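Local atomic coordinates of VipE (Legionella pneumophila subsp. pneumophila str. Philadelphia 1, PDB entry 4QN8), a protein that acts as a bacterial effector of still unknown molecular activity, of which this chain is the all-helical N-terminal half. Residues Pro4-Thr8 and Val51-His56; Lys63-Leu67 and Ile149-Phe153; Leu78-Thr82 and Phe107-Glu111; Thr96-Gly100 and Arg127-Phe132. All coordinates share one frame; numbering follows the deposited sequence. Where two conformers were deposited one is given.

How the contacts relate
Contact 3 is the buried one: it pairs helices 75-88 and 103-114 and includes a histidine-carboxylate hydrogen bond beside leucines and phenylalanines. Contact 2 lies as near the centre of the chain but is only partly buried, joining helices 58-69 and 135-154 through aromatic rings and one lysine, without hydrogen bonds across it. V66, F110 and F153 pack contacts 2 and 3 together. Contacts 1 and 4 lie farther out, about 28 Å apart between centres; contact 1 sets a loop on the start of helix 6-20, contact 4 a loop on the short helix 126-131, and both use waters. Contact 1 is mainly polar and touches contact 2 through D64; contact 4 centres on stacked F97 and meets contact 3 where M98 touches L108.

Contact 1: Pro4-Thr8 and Val51-His56; sequences PLTQT and VSDSNH
T6 and D53 make the polar half of this contact, a two-pronged grip of one carboxylate on the first turn of helix 6-20. OD1 of D53 accepts from the backbone N of T6 at 2.9 Å, with an N-H...O angle of 168°, and OD2 accepts from T6 OG1 at 2.6 Å. Both donors meet the syn sides of their oxygens, somewhat out of the carboxylate plane. The T6 torsion allows this: OG1 sits beside the backbone N (chi1 -60°), which turns both donors to the same group. A water extends the network, accepting from Q7 N and donating to D53 OD1 at 2.8 Å.

L5, the N-cap residue, supplies the van der Waals part. Its CD2 rests against the carbonyl oxygen of S52, 3.3 Å from S52 O, and its CD1 lies over one face of the H56 ring, toward the rim, while V51 CG1 adds a looser apolar contact to CD2. A branched, buried leucine suits this place because it can touch turn and imidazole together.

The loop is tied up from within. S52 O takes both N55 N, in the type I turn S52-N55, and H56 ND1 at 2.8 Å, the latter in the carbonyl plane. Q7 brings its amide near H56, but its OE1 is bonded to T39 N. An aspartate of a type I beta turn thus binds both the N-H and the hydroxyl of T6, the first residue of helix 6-20, and joins the loop before helix 58-69 to the helix start.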
loop_
_atom_site.group_PDB
_atom_site.type_symbol
_atom_site.label_atom_id
_atom_site.label_comp_id
_atom_site.label_asym_id
_atom_site.label_seq_id
_atom_site.Cartn_x
_atom_site.Cartn_y
_atom_site.Cartn_z
ATOM N N PRO A 4 -11.669 3.464 -12.511
ATOM C CA PRO A 4 -11.363 3.367 -11.077
ATOM C C PRO A 4 -12.413 4.085 -10.235
ATOM O O PRO A 4 -13.258 4.795 -10.782
ATOM C CB PRO A 4 -10.021 4.095 -10.952
ATOM C CG PRO A 4 -9.953 4.994 -12.151
ATOM C CD PRO A 4 -10.674 4.267 -13.245
ATOM N N LEU A 5 -12.358 3.902 -8.919
ATOM C CA LEU A 5 -13.205 4.657 -8.008
ATOM C C LEU A 5 -12.951 6.150 -8.162
ATOM O O LEU A 5 -11.835 6.559 -8.511
ATOM C CB LEU A 5 -12.873 4.277 -6.570
ATOM C CG LEU A 5 -13.122 2.809 -6.223
ATOM C CD1 LEU A 5 -12.491 2.445 -4.885
ATOM C CD2 LEU A 5 -14.615 2.587 -6.183
ATOM N N THR A 6 -13.978 6.958 -7.898
ATOM C CA THR A 6 -13.822 8.410 -7.940
ATOM C C THR A 6 -12.760 8.862 -6.937
ATOM O O THR A 6 -11.922 9.719 -7.240
ATOM C CB THR A 6 -15.157 9.126 -7.695
ATOM O OG1 THR A 6 -16.089 8.729 -8.714
ATOM C CG2 THR A 6 -14.970 10.639 -7.747
ATOM N N GLN A 7 -12.778 8.263 -5.749
ATOM C CA GLN A 7 -11.769 8.520 -4.730
ATOM C C GLN A 7 -10.354 8.350 -5.304
ATOM O O GLN A 7 -9.472 9.190 -5.095
ATOM C CB GLN A 7 -11.994 7.552 -3.565
ATOM C CG GLN A 7 -10.966 7.631 -2.479
ATOM C CD GLN A 7 -11.280 6.721 -1.301
ATOM O OE1 GLN A 7 -10.536 6.698 -0.328
ATOM N NE2 GLN A 7 -12.395 5.983 -1.379
ATOM N N THR A 8 -10.152 7.267 -6.048
ATOM C CA THR A 8 -8.863 6.990 -6.668
ATOM C C THR A 8 -8.495 8.080 -7.659
ATOM O O THR A 8 -7.376 8.593 -7.645
ATOM C CB THR A 8 -8.900 5.657 -7.403
ATOM O OG1 THR A 8 -8.944 4.607 -6.433
ATOM C CG2 THR A 8 -7.658 5.477 -8.296
ATOM N N VAL A 51 -17.164 -3.955 -6.323
ATOM C CA VAL A 51 -16.508 -2.755 -5.807
ATOM C C VAL A 51 -16.972 -1.544 -6.620
ATOM O O VAL A 51 -16.834 -1.526 -7.843
ATOM C CB VAL A 51 -14.976 -2.862 -5.922
ATOM C CG1 VAL A 51 -14.305 -1.618 -5.350
ATOM C CG2 VAL A 51 -14.467 -4.113 -5.211
ATOM N N SER A 52 -17.538 -0.546 -5.943
ATOM C CA SER A 52 -17.984 0.689 -6.588
ATOM C C SER A 52 -17.822 1.882 -5.650
ATOM O O SER A 52 -17.343 1.741 -4.519
ATOM C CB SER A 52 -19.438 0.578 -7.060
ATOM O OG SER A 52 -20.329 0.442 -5.966
ATOM N N ASP A 53 -18.208 3.057 -6.125
ATOM C CA ASP A 53 -18.125 4.272 -5.321
ATOM C C ASP A 53 -18.947 4.187 -4.038
ATOM O O ASP A 53 -18.640 4.864 -3.059
ATOM C CB ASP A 53 -18.619 5.475 -6.135
ATOM C CG ASP A 53 -17.547 6.063 -7.026
ATOM O OD1 ASP A 53 -16.391 5.583 -6.975
ATOM O OD2 ASP A 53 -17.868 7.024 -7.764
ATOM N N SER A 54 -20.004 3.375 -4.055
ATOM C CA SER A 54 -20.910 3.283 -2.917
ATOM C C SER A 54 -20.744 1.949 -2.196
ATOM O O SER A 54 -21.513 1.636 -1.284
ATOM C CB SER A 54 -22.362 3.429 -3.376
ATOM O OG SER A 54 -22.750 2.312 -4.146
ATOM N N ASN A 55 -19.757 1.164 -2.612
ATOM C CA ASN A 55 -19.531 -0.159 -2.019
ATOM C C ASN A 55 -18.060 -0.543 -2.050
ATOM O O ASN A 55 -17.601 -1.194 -2.997
ATOM C CB ASN A 55 -20.366 -1.228 -2.739
ATOM C CG ASN A 55 -20.499 -2.517 -1.928
ATOM O OD1 ASN A 55 -20.822 -2.489 -0.734
ATOM N ND2 ASN A 55 -20.246 -3.651 -2.575
ATOM N N HIS A 56 -17.306 -0.125 -1.035
ATOM C CA HIS A 56 -15.885 -0.473 -0.998
ATOM C C HIS A 56 -15.297 -0.386 0.407
ATOM O O HIS A 56 -15.570 0.548 1.159
ATOM C CB HIS A 56 -15.064 0.384 -1.978
ATOM C CG HIS A 56 -15.069 1.850 -1.658
ATOM N ND1 HIS A 56 -15.917 2.734 -2.297
ATOM C CD2 HIS A 56 -14.349 2.578 -0.786
ATOM C CE1 HIS A 56 -15.716 3.952 -1.808
ATOM N NE2 HIS A 56 -14.769 3.888 -0.900
HETATM O O HOH W 1 -14.861 6.480 -4.826
#

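Contact 2: Lys63-Leu67 and Ile149-Phe153; sequences KDFVL and IIAFF
K63 lays its extended chain across the ring of F152, and this is the heart of the packing between helices 58-69 and 135-154. Its CG stands beside the backbone N (chi1 -80°) and every later torsion is anti, so the methylenes pass over one face. CD sits over the middle of that face, 3.6 Å from the centroid of the F152 ring, as a CH-pi contact. NZ runs on to 4.4 Å from the same centroid, 32° off the normal, an off-centre cation-pi pair. A lysine fits here because its apolar length can cover a ring while its ammonium stays close enough for a cation-pi pair; CE also reaches I149 CG2. The backbone joins in as well: K63 O lies in the ring plane of F153, 3.8 Å from its CE1.

One turn on, V66 points at the other helix. Its CG1 approaches F153 CZ at 3.7 Å, and the short, beta-branched valine lets that ring come close to the helix; V66 also packs on A106 and F110 of helix 103-114.

L67 follows nearer the solvent, parting its two methyls between the rings: CD1 at the edge of F153, 4.1 Å from its CD1, and CD2 4.3 Å from F152 CZ.

No hydrogen bond spans the two segments, which cross at -46°. Cohesion therefore rests on dispersion and the lysine-ring attraction: K63 and F152 are partly exposed, V66 and F153 buried, and L67 closes the exposed end.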
loop_
_atom_site.group_PDB
_atom_site.type_symbol
_atom_site.label_atom_id
_atom_site.label_comp_id
_atom_site.label_asym_id
_atom_site.label_seq_id
_atom_site.Cartn_x
_atom_site.Cartn_y
_atom_site.Cartn_z
ATOM N N LYS A 63 -6.235 -0.520 -2.713
ATOM C CA LYS A 63 -5.883 -1.419 -3.805
ATOM C C LYS A 63 -6.156 -0.744 -5.138
ATOM O O LYS A 63 -5.338 -0.806 -6.062
ATOM C CB LYS A 63 -6.720 -2.707 -3.725
ATOM C CG LYS A 63 -6.241 -3.761 -2.727
ATOM C CD LYS A 63 -7.217 -4.936 -2.800
ATOM C CE LYS A 63 -6.902 -6.061 -1.855
ATOM N NZ LYS A 63 -8.029 -7.037 -1.921
ATOM N N ASP A 64 -7.313 -0.098 -5.235
ATOM C CA ASP A 64 -7.719 0.523 -6.494
ATOM C C ASP A 64 -6.717 1.610 -6.879
ATOM O O ASP A 64 -6.332 1.733 -8.049
ATOM C CB ASP A 64 -9.147 1.069 -6.377
ATOM C CG ASP A 64 -9.728 1.500 -7.716
ATOM O OD1 ASP A 64 -9.967 0.625 -8.581
ATOM O OD2 ASP A 64 -9.953 2.713 -7.900
ATOM N N PHE A 65 -6.284 2.386 -5.887
ATOM C CA PHE A 65 -5.306 3.461 -6.117
ATOM C C PHE A 65 -3.974 2.906 -6.605
ATOM O O PHE A 65 -3.416 3.391 -7.591
ATOM C CB PHE A 65 -5.093 4.258 -4.832
ATOM C CG PHE A 65 -4.093 5.375 -4.956
ATOM C CD1 PHE A 65 -4.485 6.627 -5.397
ATOM C CD2 PHE A 65 -2.766 5.177 -4.584
ATOM C CE1 PHE A 65 -3.562 7.678 -5.484
ATOM C CE2 PHE A 65 -1.840 6.205 -4.681
ATOM C CZ PHE A 65 -2.243 7.460 -5.133
ATOM N N VAL A 66 -3.463 1.885 -5.927
ATOM C CA VAL A 66 -2.196 1.289 -6.331
ATOM C C VAL A 66 -2.339 0.617 -7.696
ATOM O O VAL A 66 -1.452 0.725 -8.546
ATOM C CB VAL A 66 -1.692 0.304 -5.268
ATOM C CG1 VAL A 66 -0.437 -0.425 -5.756
ATOM C CG2 VAL A 66 -1.419 1.065 -3.970
ATOM N N LEU A 67 -3.479 -0.030 -7.929
ATOM C CA LEU A 67 -3.732 -0.698 -9.217
ATOM C C LEU A 67 -3.672 0.292 -10.379
ATOM O O LEU A 67 -3.390 -0.075 -11.533
ATOM C CB LEU A 67 -5.114 -1.358 -9.195
ATOM C CG LEU A 67 -5.498 -2.327 -10.305
ATOM C CD1 LEU A 67 -4.562 -3.528 -10.272
ATOM C CD2 LEU A 67 -6.930 -2.780 -10.112
ATOM N N ILE A 149 -3.232 -9.655 -0.467
ATOM C CA ILE A 149 -3.111 -8.450 -1.258
ATOM C C ILE A 149 -2.238 -8.750 -2.485
ATOM O O ILE A 149 -2.558 -8.333 -3.602
ATOM C CB ILE A 149 -2.535 -7.301 -0.426
ATOM C CG1 ILE A 149 -3.273 -7.247 0.913
ATOM C CG2 ILE A 149 -2.716 -5.984 -1.155
ATOM C CD1 ILE A 149 -2.825 -6.121 1.775
ATOM N N ILE A 150 -1.144 -9.488 -2.280
ATOM C CA ILE A 150 -0.298 -9.910 -3.397
ATOM C C ILE A 150 -1.142 -10.698 -4.396
ATOM O O ILE A 150 -1.052 -10.484 -5.609
ATOM C CB ILE A 150 0.891 -10.790 -2.920
ATOM C CG1 ILE A 150 1.837 -9.973 -2.023
ATOM C CG2 ILE A 150 1.643 -11.385 -4.095
ATOM C CD1 ILE A 150 2.804 -10.845 -1.205
ATOM N N ALA A 151 -1.989 -11.591 -3.887
ATOM C CA ALA A 151 -2.805 -12.441 -4.759
ATOM C C ALA A 151 -3.786 -11.605 -5.582
ATOM O O ALA A 151 -4.101 -11.933 -6.733
ATOM C CB ALA A 151 -3.552 -13.483 -3.940
ATOM N N PHE A 152 -4.251 -10.512 -4.990
ATOM C CA PHE A 152 -5.162 -9.613 -5.685
ATOM C C PHE A 152 -4.480 -8.963 -6.875
ATOM O O PHE A 152 -5.034 -8.904 -7.972
ATOM C CB PHE A 152 -5.688 -8.526 -4.740
ATOM C CG PHE A 152 -6.415 -7.416 -5.451
ATOM C CD1 PHE A 152 -7.743 -7.563 -5.808
ATOM C CD2 PHE A 152 -5.763 -6.235 -5.783
ATOM C CE1 PHE A 152 -8.419 -6.552 -6.484
ATOM C CE2 PHE A 152 -6.426 -5.222 -6.464
ATOM C CZ PHE A 152 -7.760 -5.377 -6.807
ATOM N N PHE A 153 -3.275 -8.454 -6.661
ATOM C CA PHE A 153 -2.555 -7.793 -7.742
ATOM C C PHE A 153 -2.146 -8.772 -8.837
ATOM O O PHE A 153 -2.032 -8.401 -10.011
ATOM C CB PHE A 153 -1.347 -7.040 -7.179
ATOM C CG PHE A 153 -1.717 -5.795 -6.419
ATOM C CD1 PHE A 153 -2.611 -4.879 -6.961
ATOM C CD2 PHE A 153 -1.192 -5.546 -5.165
ATOM C CE1 PHE A 153 -2.958 -3.729 -6.268
ATOM C CE2 PHE A 153 -1.546 -4.398 -4.460
ATOM C CZ PHE A 153 -2.428 -3.489 -5.011
#

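Contact 3: Leu78-Thr82 and Phe107-Glu111; sequences LHQLT and FLAFE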
loop_
_atom_site.group_PDB
_atom_site.type_symbol
_atom_site.label_atom_id
_atom_site.label_comp_id
_atom_site.label_asym_id
_atom_site.label_seq_id
_atom_site.Cartn_x
_atom_site.Cartn_y
_atom_site.Cartn_z
ATOM N N LEU A 78 9.365 2.484 -8.188
ATOM C CA LEU A 78 8.477 1.787 -7.274
ATOM C C LEU A 78 9.218 1.272 -6.042
ATOM O O LEU A 78 8.709 1.387 -4.919
ATOM C CB LEU A 78 7.792 0.635 -8.014
ATOM C CG LEU A 78 7.085 -0.422 -7.184
ATOM C CD1 LEU A 78 5.832 0.148 -6.518
ATOM C CD2 LEU A 78 6.743 -1.581 -8.123
ATOM N N HIS A 79 10.415 0.732 -6.230
ATOM C CA HIS A 79 11.149 0.194 -5.077
ATOM C C HIS A 79 11.500 1.313 -4.103
ATOM O O HIS A 79 11.366 1.174 -2.887
ATOM C CB HIS A 79 12.418 -0.527 -5.510
ATOM C CG HIS A 79 13.129 -1.186 -4.377
ATOM N ND1 HIS A 79 12.708 -2.386 -3.844
ATOM C CD2 HIS A 79 14.198 -0.797 -3.644
ATOM C CE1 HIS A 79 13.506 -2.719 -2.841
ATOM N NE2 HIS A 79 14.413 -1.770 -2.696
ATOM N N GLN A 80 11.943 2.431 -4.665
ATOM C CA GLN A 80 12.378 3.599 -3.896
ATOM C C GLN A 80 11.179 4.174 -3.142
ATOM O O GLN A 80 11.269 4.476 -1.946
ATOM C CB GLN A 80 12.949 4.621 -4.887
ATOM C CG GLN A 80 13.702 5.807 -4.340
ATOM C CD GLN A 80 14.267 6.661 -5.480
ATOM O OE1 GLN A 80 13.515 7.137 -6.338
ATOM N NE2 GLN A 80 15.596 6.831 -5.510
ATOM N N LEU A 81 10.043 4.301 -3.821
ATOM C CA LEU A 81 8.840 4.812 -3.160
ATOM C C LEU A 81 8.432 3.899 -2.009
ATOM O O LEU A 81 8.142 4.366 -0.910
ATOM C CB LEU A 81 7.668 4.965 -4.135
ATOM C CG LEU A 81 7.676 6.159 -5.088
ATOM C CD1 LEU A 81 6.536 6.020 -6.092
ATOM C CD2 LEU A 81 7.565 7.470 -4.323
ATOM N N THR A 82 8.435 2.596 -2.245
ATOM C CA THR A 82 8.030 1.664 -1.193
ATOM C C THR A 82 8.957 1.747 0.027
ATOM O O THR A 82 8.499 1.708 1.185
ATOM C CB THR A 82 7.997 0.242 -1.754
ATOM O OG1 THR A 82 7.028 0.199 -2.807
ATOM C CG2 THR A 82 7.604 -0.775 -0.673
ATOM N N PHE A 107 1.602 -0.904 -1.510
ATOM C CA PHE A 107 2.746 -0.711 -2.394
ATOM C C PHE A 107 3.712 -1.890 -2.285
ATOM O O PHE A 107 4.221 -2.380 -3.306
ATOM C CB PHE A 107 3.465 0.595 -2.058
ATOM C CG PHE A 107 3.186 1.702 -3.029
ATOM C CD1 PHE A 107 1.927 2.275 -3.111
ATOM C CD2 PHE A 107 4.187 2.169 -3.854
ATOM C CE1 PHE A 107 1.668 3.289 -4.011
ATOM C CE2 PHE A 107 3.938 3.190 -4.759
ATOM C CZ PHE A 107 2.667 3.743 -4.839
ATOM N N LEU A 108 3.966 -2.347 -1.064
ATOM C CA LEU A 108 4.855 -3.499 -0.868
ATOM C C LEU A 108 4.282 -4.743 -1.546
ATOM O O LEU A 108 5.002 -5.478 -2.228
ATOM C CB LEU A 108 5.097 -3.763 0.628
ATOM C CG LEU A 108 5.931 -4.985 1.044
ATOM C CD1 LEU A 108 7.318 -4.946 0.426
ATOM C CD2 LEU A 108 6.065 -5.015 2.567
ATOM N N ALA A 109 2.984 -4.976 -1.354
ATOM C CA ALA A 109 2.304 -6.107 -1.992
ATOM C C ALA A 109 2.356 -6.036 -3.518
ATOM O O ALA A 109 2.473 -7.060 -4.189
ATOM C CB ALA A 109 0.862 -6.199 -1.523
ATOM N N PHE A 110 2.252 -4.835 -4.065
ATOM C CA PHE A 110 2.266 -4.675 -5.511
ATOM C C PHE A 110 3.658 -4.987 -6.031
ATOM O O PHE A 110 3.826 -5.652 -7.064
ATOM C CB PHE A 110 1.872 -3.247 -5.865
ATOM C CG PHE A 110 1.784 -2.987 -7.334
ATOM C CD1 PHE A 110 0.613 -3.259 -8.030
ATOM C CD2 PHE A 110 2.867 -2.464 -8.020
ATOM C CE1 PHE A 110 0.523 -3.005 -9.391
ATOM C CE2 PHE A 110 2.785 -2.199 -9.384
ATOM C CZ PHE A 110 1.609 -2.472 -10.070
ATOM N N GLU A 111 4.665 -4.501 -5.318
ATOM C CA GLU A 111 6.029 -4.807 -5.712
ATOM C C GLU A 111 6.304 -6.296 -5.573
ATOM O O GLU A 111 7.021 -6.871 -6.403
ATOM C CB GLU A 111 7.073 -3.977 -4.943
ATOM C CG GLU A 111 8.448 -4.025 -5.634
ATOM C CD GLU A 111 9.544 -3.338 -4.840
ATOM O OE1 GLU A 111 9.219 -2.593 -3.886
ATOM O OE2 GLU A 111 10.740 -3.523 -5.187
#
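H79 and E111 meet with CG anti to the backbone N in both (chi1 -175° and -164°); the extended glutamate does the reaching. E111 thus spans the gap, and its OE2 accepts from H79 ND1 at 2.6 Å. The oxygen uses its syn lone pair and lies in the imidazole plane, while the carboxylate stands almost perpendicular to that ring, 89° between planes. The other oxygen, OE1, is bonded to H122, whose ring stacks on H79; a buried carboxylate is satisfied in this way by two histidines.

Next to this polar pair, L78 packs among F107, F110 and E111. CD1 reaches F107 CD2 at 3.7 Å, and CD2 lies at the edge of the F110 ring, 4.0 Å from its CD2, and against E111 CG at 3.9 Å. A leucine's fork serves well where two rings and an aliphatic stem must be touched together. L81 CD1 adds a contact to F107 CE2 at 4.1 Å.

T82 supplies a small hydroxyl where the helices come close. OG1 binds back to L78 O at 2.9 Å, on the opposite face of that carbonyl plane from T82 N, which leaves it in the F107 ring plane, 3.6 Å from CD2. CG2 settles on L108.

Helices 75-88 and 103-114 thus form a buried, nearly antiparallel pair within the helical fold, their interface apolar but for one histidine-carboxylate hydrogen bond to a buried glutamate.

Contact 4: Thr96-Gly100 and Arg127-Phe132; sequences TFMRG and RVRTEF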
loop_
_atom_site.group_PDB
_atom_site.type_symbol
_atom_site.label_atom_id
_atom_site.label_comp_id
_atom_site.label_asym_id
_atom_site.label_seq_id
_atom_site.Cartn_x
_atom_site.Cartn_y
_atom_site.Cartn_z
ATOM N N THR A 96 1.242 -2.836 15.493
ATOM C CA THR A 96 0.219 -2.469 14.507
ATOM C C THR A 96 0.753 -2.215 13.082
ATOM O O THR A 96 -0.015 -2.179 12.110
ATOM C CB THR A 96 -0.555 -1.222 14.966
ATOM O OG1 THR A 96 0.369 -0.147 15.175
ATOM C CG2 THR A 96 -1.304 -1.502 16.257
ATOM N N PHE A 97 2.060 -2.013 12.950
ATOM C CA PHE A 97 2.638 -1.749 11.635
ATOM C C PHE A 97 2.296 -2.907 10.686
ATOM O O PHE A 97 2.496 -4.070 11.037
ATOM C CB PHE A 97 4.154 -1.551 11.761
ATOM C CG PHE A 97 4.845 -1.231 10.456
ATOM C CD1 PHE A 97 4.640 -0.015 9.828
ATOM C CD2 PHE A 97 5.723 -2.137 9.878
ATOM C CE1 PHE A 97 5.293 0.291 8.638
ATOM C CE2 PHE A 97 6.377 -1.838 8.695
ATOM C CZ PHE A 97 6.153 -0.621 8.069
HETATM N N MSE A 98 1.735 -2.565 9.519
HETATM C CA MSE A 98 1.325 -3.497 8.448
HETATM C C MSE A 98 0.052 -4.317 8.666
HETATM O O MSE A 98 -0.376 -5.030 7.757
HETATM C CB MSE A 98 2.462 -4.437 8.025
HETATM C CG MSE A 98 3.662 -3.762 7.439
HETATM SE SE MSE A 98 3.371 -3.573 5.525
HETATM C CE MSE A 98 4.897 -2.427 5.035
ATOM N N ARG A 99 -0.553 -4.243 9.846
ATOM C CA ARG A 99 -1.772 -5.007 10.105
ATOM C C ARG A 99 -2.999 -4.252 9.592
ATOM O O ARG A 99 -3.948 -4.858 9.095
ATOM C CB ARG A 99 -1.950 -5.317 11.598
ATOM C CG ARG A 99 -0.669 -5.357 12.435
ATOM C CD ARG A 99 0.335 -6.384 11.947
ATOM N NE ARG A 99 1.009 -7.097 13.037
ATOM C CZ ARG A 99 2.083 -6.661 13.693
ATOM N NH1 ARG A 99 2.630 -5.481 13.416
ATOM N NH2 ARG A 99 2.612 -7.414 14.649
ATOM N N GLY A 100 -2.981 -2.929 9.731
ATOM C CA GLY A 100 -4.081 -2.110 9.267
ATOM C C GLY A 100 -4.022 -1.989 7.759
ATOM O O GLY A 100 -3.002 -2.321 7.139
ATOM N N ARG A 127 12.924 -0.637 9.683
ATOM C CA ARG A 127 11.560 -0.584 10.205
ATOM C C ARG A 127 10.927 -1.979 10.231
ATOM O O ARG A 127 10.299 -2.360 11.224
ATOM C CB ARG A 127 10.696 0.378 9.386
ATOM C CG ARG A 127 9.276 0.570 9.922
ATOM C CD ARG A 127 9.280 1.500 11.116
ATOM N NE ARG A 127 7.933 1.782 11.622
ATOM C CZ ARG A 127 7.126 2.726 11.136
ATOM N NH1 ARG A 127 7.514 3.471 10.112
ATOM N NH2 ARG A 127 5.920 2.916 11.665
ATOM N N VAL A 128 11.101 -2.755 9.166
ATOM C CA VAL A 128 10.469 -4.076 9.137
ATOM C C VAL A 128 11.147 -4.985 10.149
ATOM O O VAL A 128 10.485 -5.759 10.842
ATOM C CB VAL A 128 10.495 -4.704 7.732
ATOM C CG1 VAL A 128 10.066 -6.180 7.773
ATOM C CG2 VAL A 128 9.607 -3.908 6.778
ATOM N N ARG A 129 12.467 -4.881 10.252
ATOM C CA ARG A 129 13.180 -5.663 11.256
ATOM C C ARG A 129 12.752 -5.304 12.668
ATOM O O ARG A 129 12.606 -6.185 13.509
ATOM C CB ARG A 129 14.692 -5.528 11.113
ATOM C CG ARG A 129 15.263 -6.349 9.985
ATOM N N THR A 130 12.546 -4.017 12.933
ATOM C CA THR A 130 12.122 -3.594 14.271
ATOM C C THR A 130 10.746 -4.151 14.623
ATOM O O THR A 130 10.526 -4.641 15.741
ATOM C CB THR A 130 12.060 -2.055 14.385
ATOM O OG1 THR A 130 13.376 -1.512 14.239
ATOM C CG2 THR A 130 11.492 -1.632 15.743
ATOM N N GLU A 131 9.831 -4.076 13.662
ATOM C CA GLU A 131 8.416 -4.380 13.883
ATOM C C GLU A 131 8.109 -5.870 13.752
ATOM O O GLU A 131 7.099 -6.348 14.276
ATOM C CB GLU A 131 7.558 -3.603 12.877
ATOM C CG GLU A 131 7.738 -2.086 12.926
ATOM C CD GLU A 131 6.849 -1.409 13.942
ATOM O OE1 GLU A 131 6.681 -0.171 13.831
ATOM O OE2 GLU A 131 6.314 -2.099 14.847
ATOM N N PHE A 132 8.965 -6.583 13.023
ATOM C CA PHE A 132 8.854 -8.040 12.854
ATOM C C PHE A 132 10.230 -8.666 13.090
ATOM O O PHE A 132 10.927 -9.045 12.137
ATOM C CB PHE A 132 8.340 -8.366 11.441
ATOM C CG PHE A 132 6.947 -7.861 11.171
ATOM C CD1 PHE A 132 6.737 -6.571 10.700
ATOM C CD2 PHE A 132 5.842 -8.670 11.398
ATOM C CE1 PHE A 132 5.452 -6.093 10.452
ATOM C CE2 PHE A 132 4.546 -8.201 11.146
ATOM C CZ PHE A 132 4.354 -6.908 10.680
HETATM O O HOH W 2 3.925 -1.530 15.333
HETATM O O HOH W 3 5.040 -4.762 14.948
#
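This is a loop-to-helix contact, partly buried, in which F97 and its neighbours in the loop before helix 103-114 lean on the short helix 126-131. The ring of F97 is the centrepiece. Over one face lies R127: CG makes a CH-pi contact 4.1 Å from the F97 centroid, and the guanidinium stacks beyond it with planes 27° apart and CZ 4.4 Å from the same centroid. On the opposite face is CG of selenomethionine M98. With CG anti to the backbone N (chi1 -178°), the F97 ring slides between these two. Arginine suits the place because its flat cation can stack and still bond at its rim: NE meets E131 OE1 in a salt bridge of 3.2 Å, while NH1 donates to S89 O.

E131 crosses F97 at about a right angle, its carboxylate nearly parallel to the ring and CD 3.5 Å from F97 CB, and waters tie it back to the loop. One links its OE2 to T96 N; another, in the R99 conformer described here, links its OE2 and backbone O to R99 NH1. In that conformer R99 NH1 also donates to F97 O at 2.8 Å, and the guanidinium turns a face to F132, whose CZ comes within 3.5 Å of NH1. F132 CZ also touches F97 O at 3.4 Å, the oxygen lying at the edge of the ring.

Helix 75-88 closes the apolar side through I86, which meets F97, M98, R127 and V128. Helix 135-154 backs F132 with I138 and L141, and M98 reaches L108 of helix 103-114.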